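Local coordinates for protein endo-N-acetyl-beta-D-glucosaminidase (Hypocrea jecorina, PDB 4AC1) that probably cleaves the chitobiose core of N-linked glycans as a family 18 glycoside hydrolase, deglycosylating the fungus's own secreted cellulases, at residues Ser196-Ala208 with Ser234-Tyr246. Sequence-based numbering, arbitrary orientation. Where two conformers were deposited one is given.
Sequences SMADTSDYDRIVA and SLNNTIVSLVSEY. With NAG (2-acetamido-2-deoxy-beta-D-glucopyranose), chain B.
Leu242 lays its CD1 methyl over one face of the Tyr203 ring, a CH-pi contact with the carbon 3.9 Å from the ring centroid. The branched end of leucine suits this place: CD1 also meets Met197 CE, while CD2 turns to Thr200 CG2. With chi1 at -164°, Tyr203 swings its ring away from its own backbone N and in past Leu242, and its hydroxyl bonds Val216 O of strand 216-221. Met197, flexible enough to bend at both chi2 and chi3, brings its CE methyl against both Leu242 CD1 and Thr238 CG2 and also touches Ala218 and Gln220 of that strand. In the (beta/alpha)8 barrel of family 18, helices 201-208 and 232-246 are neighbours in the outer layer, flanking that strand in sequence; the axes of the short segments come within 10.9 Å and run roughly the same way, 33° apart. Asn236, its CB pointing away from segment 196-208, carries an N-linked NAG. Thr238 suits its place by offering a methyl to Met197 CE and a hydroxyl to the loop: OG1 donates to Met197 O (2.7 Å) from above the carbonyl plane. The Asp199 carboxylate accepts from Ser201 N, a capping bond at the turn leading into the helix. At the other end Tyr246 is long enough for OH to donate to Asp204 OD1 (2.7 Å) from above the carboxylate plane, ring and carboxylate planes 73° apart, while its CE1 packs against Val207 CG1. Glu245 OE1 lies just 2.6 Å from Asp204 OD1, so one acid probably holds a proton. A water donates to both Tyr246 OH and Asp204 O.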
loop_
_atom_site.group_PDB
_atom_site.type_symbol
_atom_site.label_atom_id
_atom_site.label_comp_id
_atom_site.label_asym_id
_atom_site.label_seq_id
_atom_site.Cartn_x
_atom_site.Cartn_y
_atom_site.Cartn_z
ATOM N N SER A 196 -12.307 -10.849 -4.683
ATOM C CA SER A 196 -12.338 -11.790 -3.572
ATOM C C SER A 196 -11.177 -12.766 -3.611
ATOM O O SER A 196 -10.851 -13.315 -4.669
ATOM C CB SER A 196 -13.653 -12.564 -3.556
ATOM O OG SER A 196 -13.626 -13.543 -2.535
ATOM N N MET A 197 -10.568 -12.968 -2.449
ATOM C CA MET A 197 -9.561 -14.013 -2.265
ATOM C C MET A 197 -10.151 -15.318 -1.714
ATOM O O MET A 197 -9.397 -16.188 -1.289
ATOM C CB MET A 197 -8.393 -13.520 -1.390
ATOM C CG MET A 197 -7.453 -12.543 -2.099
ATOM S SD MET A 197 -6.609 -13.236 -3.542
ATOM C CE MET A 197 -5.489 -14.383 -2.763
ATOM N N ALA A 198 -11.482 -15.461 -1.743
ATOM C CA ALA A 198 -12.131 -16.697 -1.259
ATOM C C ALA A 198 -11.943 -17.887 -2.215
ATOM O O ALA A 198 -12.108 -19.038 -1.811
ATOM C CB ALA A 198 -13.613 -16.468 -0.956
ATOM N N ASP A 199 -11.627 -17.603 -3.478
ATOM C CA ASP A 199 -11.121 -18.616 -4.416
ATOM C C ASP A 199 -10.106 -17.965 -5.352
ATOM O O ASP A 199 -9.875 -16.748 -5.285
ATOM C CB ASP A 199 -12.257 -19.337 -5.180
ATOM C CG ASP A 199 -13.088 -18.407 -6.051
ATOM O OD1 ASP A 199 -12.548 -17.473 -6.687
ATOM O OD2 ASP A 199 -14.315 -18.653 -6.135
ATOM N N THR A 200 -9.500 -18.761 -6.220
ATOM C CA THR A 200 -8.438 -18.269 -7.087
ATOM C C THR A 200 -8.904 -17.493 -8.314
ATOM O O THR A 200 -8.077 -16.956 -9.048
ATOM C CB THR A 200 -7.605 -19.436 -7.624
ATOM O OG1 THR A 200 -8.455 -20.323 -8.361
ATOM C CG2 THR A 200 -6.934 -20.188 -6.500
ATOM N N SER A 201 -10.216 -17.444 -8.562
ATOM C CA SER A 201 -10.699 -16.990 -9.868
ATOM C C SER A 201 -10.291 -15.556 -10.211
ATOM O O SER A 201 -9.829 -15.288 -11.336
ATOM C CB SER A 201 -12.209 -17.205 -10.027
ATOM O OG SER A 201 -12.938 -16.443 -9.084
ATOM N N ASP A 202 -10.436 -14.642 -9.254
ATOM C CA ASP A 202 -10.087 -13.243 -9.516
ATOM C C ASP A 202 -8.589 -13.029 -9.753
ATOM O O ASP A 202 -8.195 -12.389 -10.742
ATOM C CB ASP A 202 -10.612 -12.339 -8.400
ATOM C CG ASP A 202 -12.145 -12.298 -8.347
ATOM O OD1 ASP A 202 -12.803 -12.827 -9.277
ATOM O OD2 ASP A 202 -12.719 -11.749 -7.385
ATOM N N TYR A 203 -7.764 -13.584 -8.869
ATOM C CA TYR A 203 -6.317 -13.500 -9.019
ATOM C C TYR A 203 -5.892 -14.080 -10.377
ATOM O O TYR A 203 -5.096 -13.470 -11.101
ATOM C CB TYR A 203 -5.618 -14.205 -7.845
ATOM C CG TYR A 203 -4.150 -13.870 -7.678
ATOM C CD1 TYR A 203 -3.181 -14.434 -8.505
ATOM C CD2 TYR A 203 -3.733 -12.991 -6.677
ATOM C CE1 TYR A 203 -1.837 -14.121 -8.346
ATOM C CE2 TYR A 203 -2.385 -12.678 -6.507
ATOM C CZ TYR A 203 -1.451 -13.256 -7.344
ATOM O OH TYR A 203 -0.112 -12.976 -7.232
ATOM N N ASP A 204 -6.439 -15.244 -10.733
ATOM C CA ASP A 204 -6.129 -15.873 -12.029
ATOM C C ASP A 204 -6.539 -14.996 -13.219
ATOM O O ASP A 204 -5.824 -14.916 -14.217
ATOM C CB ASP A 204 -6.823 -17.238 -12.177
ATOM C CG ASP A 204 -6.235 -18.343 -11.276
ATOM O OD1 ASP A 204 -5.083 -18.263 -10.801
ATOM O OD2 ASP A 204 -6.955 -19.340 -11.069
ATOM N N ARG A 205 -7.702 -14.355 -13.120
ATOM C CA ARG A 205 -8.171 -13.454 -14.173
ATOM C C ARG A 205 -7.223 -12.252 -14.344
ATOM O O ARG A 205 -6.924 -11.819 -15.467
ATOM C CB ARG A 205 -9.605 -13.003 -13.883
ATOM C CG ARG A 205 -10.320 -12.345 -15.062
ATOM C CD ARG A 205 -11.780 -12.006 -14.742
ATOM N NE ARG A 205 -12.564 -13.188 -14.394
ATOM C CZ ARG A 205 -12.985 -13.504 -13.173
ATOM N NH1 ARG A 205 -12.707 -12.734 -12.130
ATOM N NH2 ARG A 205 -13.687 -14.618 -12.994
ATOM N N ILE A 206 -6.740 -11.725 -13.222
ATOM C CA ILE A 206 -5.806 -10.610 -13.254
ATOM C C ILE A 206 -4.500 -11.036 -13.948
ATOM O O ILE A 206 -3.984 -10.322 -14.812
ATOM C CB ILE A 206 -5.543 -10.097 -11.828
ATOM C CG1 ILE A 206 -6.772 -9.342 -11.302
ATOM C CG2 ILE A 206 -4.298 -9.230 -11.795
ATOM C CD1 ILE A 206 -6.794 -9.135 -9.788
ATOM N N VAL A 207 -3.992 -12.215 -13.596
ATOM C CA VAL A 207 -2.768 -12.731 -14.220
ATOM C C VAL A 207 -2.959 -12.908 -15.732
ATOM O O VAL A 207 -2.086 -12.535 -16.525
ATOM C CB VAL A 207 -2.279 -14.033 -13.554
ATOM C CG1 VAL A 207 -1.146 -14.666 -14.364
ATOM C CG2 VAL A 207 -1.823 -13.750 -12.128
ATOM N N ALA A 208 -4.119 -13.437 -16.114
ATOM C CA ALA A 208 -4.453 -13.637 -17.531
ATOM C C ALA A 208 -4.611 -12.313 -18.288
ATOM O O ALA A 208 -4.510 -12.285 -19.510
ATOM C CB ALA A 208 -5.707 -14.486 -17.659
ATOM N N SER A 234 -9.601 -19.043 4.865
ATOM C CA SER A 234 -10.058 -18.964 3.477
ATOM C C SER A 234 -8.936 -18.426 2.596
ATOM O O SER A 234 -8.668 -18.952 1.517
ATOM C CB SER A 234 -11.294 -18.065 3.382
ATOM O OG SER A 234 -11.754 -17.924 2.049
ATOM N N LEU A 235 -8.296 -17.357 3.071
ATOM C CA LEU A 235 -7.137 -16.775 2.404
ATOM C C LEU A 235 -6.071 -17.849 2.177
ATOM O O LEU A 235 -5.527 -17.969 1.073
ATOM C CB LEU A 235 -6.581 -15.603 3.226
ATOM C CG LEU A 235 -5.307 -14.950 2.680
ATOM C CD1 LEU A 235 -5.582 -14.258 1.353
ATOM C CD2 LEU A 235 -4.722 -13.972 3.690
ATOM N N ASN A 236 -5.795 -18.633 3.220
ATOM C CA ASN A 236 -4.791 -19.679 3.138
ATOM C C ASN A 236 -5.104 -20.706 2.047
ATOM O O ASN A 236 -4.237 -21.048 1.239
ATOM C CB ASN A 236 -4.632 -20.376 4.486
ATOM C CG ASN A 236 -3.641 -21.501 4.423
ATOM O OD1 ASN A 236 -2.475 -21.295 4.080
ATOM N ND2 ASN A 236 -4.107 -22.717 4.741
ATOM N N ASN A 237 -6.347 -21.182 2.012
ATOM C CA ASN A 237 -6.736 -22.185 1.035
ATOM C C ASN A 237 -6.481 -21.684 -0.392
ATOM O O ASN A 237 -5.946 -22.386 -1.238
ATOM C CB ASN A 237 -8.203 -22.573 1.278
ATOM C CG ASN A 237 -8.652 -23.728 0.415
ATOM O OD1 ASN A 237 -9.121 -23.532 -0.709
ATOM N ND2 ASN A 237 -8.529 -24.942 0.943
ATOM N N THR A 238 -6.852 -20.436 -0.636
ATOM C CA THR A 238 -6.643 -19.836 -1.939
ATOM C C THR A 238 -5.161 -19.662 -2.266
ATOM O O THR A 238 -4.736 -19.965 -3.375
ATOM C CB THR A 238 -7.369 -18.483 -2.026
ATOM O OG1 THR A 238 -8.777 -18.719 -1.878
ATOM C CG2 THR A 238 -7.129 -17.800 -3.360
ATOM N N ILE A 239 -4.372 -19.181 -1.308
ATOM C CA ILE A 239 -2.944 -18.973 -1.563
ATOM C C ILE A 239 -2.212 -20.293 -1.851
ATOM O O ILE A 239 -1.372 -20.341 -2.750
ATOM C CB ILE A 239 -2.292 -18.153 -0.440
ATOM C CG1 ILE A 239 -2.746 -16.692 -0.567
ATOM C CG2 ILE A 239 -0.761 -18.270 -0.488
ATOM C CD1 ILE A 239 -2.287 -15.785 0.577
ATOM N N VAL A 240 -2.552 -21.355 -1.115
ATOM C CA VAL A 240 -2.010 -22.698 -1.409
ATOM C C VAL A 240 -2.224 -23.043 -2.894
ATOM O O VAL A 240 -1.300 -23.489 -3.581
ATOM C CB VAL A 240 -2.585 -23.802 -0.471
ATOM C CG1 VAL A 240 -2.167 -25.200 -0.950
ATOM C CG2 VAL A 240 -2.107 -23.583 0.944
ATOM N N SER A 241 -3.440 -22.817 -3.380
ATOM C CA SER A 241 -3.757 -23.096 -4.776
ATOM C C SER A 241 -2.975 -22.199 -5.739
ATOM O O SER A 241 -2.430 -22.672 -6.730
ATOM C CB SER A 241 -5.257 -22.966 -5.013
ATOM O OG SER A 241 -5.579 -23.241 -6.360
ATOM N N LEU A 242 -2.919 -20.895 -5.452
ATOM C CA LEU A 242 -2.168 -19.969 -6.301
ATOM C C LEU A 242 -0.694 -20.337 -6.410
ATOM O O LEU A 242 -0.143 -20.329 -7.508
ATOM C CB LEU A 242 -2.302 -18.526 -5.796
ATOM C CG LEU A 242 -3.712 -17.931 -5.869
ATOM C CD1 LEU A 242 -3.743 -16.583 -5.182
ATOM C CD2 LEU A 242 -4.185 -17.821 -7.303
ATOM N N VAL A 243 -0.067 -20.657 -5.277
ATOM C CA VAL A 243 1.341 -21.046 -5.237
ATOM C C VAL A 243 1.585 -22.317 -6.074
ATOM O O VAL A 243 2.605 -22.444 -6.750
ATOM C CB VAL A 243 1.828 -21.166 -3.764
ATOM C CG1 VAL A 243 3.157 -21.924 -3.647
ATOM C CG2 VAL A 243 1.944 -19.771 -3.146
ATOM N N SER A 244 0.621 -23.244 -6.044
ATOM C CA SER A 244 0.731 -24.464 -6.867
ATOM C C SER A 244 0.735 -24.145 -8.372
ATOM O O SER A 244 1.340 -24.876 -9.172
ATOM C CB SER A 244 -0.361 -25.475 -6.508
ATOM O OG SER A 244 -1.586 -25.181 -7.146
ATOM N N GLU A 245 0.074 -23.047 -8.742
ATOM C CA GLU A 245 0.017 -22.579 -10.128
ATOM C C GLU A 245 1.257 -21.790 -10.524
ATOM O O GLU A 245 1.809 -22.004 -11.607
ATOM C CB GLU A 245 -1.185 -21.653 -10.338
ATOM C CG GLU A 245 -2.557 -22.248 -10.128
ATOM C CD GLU A 245 -3.636 -21.267 -10.547
ATOM O OE1 GLU A 245 -4.005 -20.415 -9.722
ATOM O OE2 GLU A 245 -4.065 -21.312 -11.718
ATOM N N TYR A 246 1.670 -20.860 -9.661
ATOM C CA TYR A 246 2.636 -19.825 -10.038
ATOM C C TYR A 246 3.998 -19.946 -9.371
ATOM O O TYR A 246 4.935 -19.265 -9.791
ATOM C CB TYR A 246 2.049 -18.422 -9.791
ATOM C CG TYR A 246 0.711 -18.204 -10.475
ATOM C CD1 TYR A 246 0.597 -18.311 -11.856
ATOM C CD2 TYR A 246 -0.444 -17.920 -9.736
ATOM C CE1 TYR A 246 -0.624 -18.129 -12.499
ATOM C CE2 TYR A 246 -1.687 -17.728 -10.376
ATOM C CZ TYR A 246 -1.759 -17.851 -11.761
ATOM O OH TYR A 246 -2.971 -17.677 -12.410
HETATM C C1 NAG B . -3.332 -23.933 4.726
HETATM C C2 NAG B . -3.064 -24.322 6.182
HETATM C C3 NAG B . -2.552 -25.758 6.329
HETATM C C4 NAG B . -3.276 -26.754 5.428
HETATM C C5 NAG B . -3.480 -26.218 4.009
HETATM C C6 NAG B . -4.381 -27.128 3.178
HETATM C C7 NAG B . -2.505 -22.473 7.660
HETATM C C8 NAG B . -1.432 -21.572 8.187
HETATM N N2 NAG B . -2.122 -23.388 6.776
HETATM O O3 NAG B . -2.728 -26.189 7.662
HETATM O O4 NAG B . -2.519 -27.946 5.392
HETATM O O5 NAG B . -4.079 -24.938 4.064
HETATM O O6 NAG B . -5.669 -27.248 3.753
HETATM O O7 NAG B . -3.665 -22.347 8.047
HETATM O O HOH W 1 -11.117 -20.048 0.466
HETATM O O HOH W 2 -4.154 -17.078 -14.944
#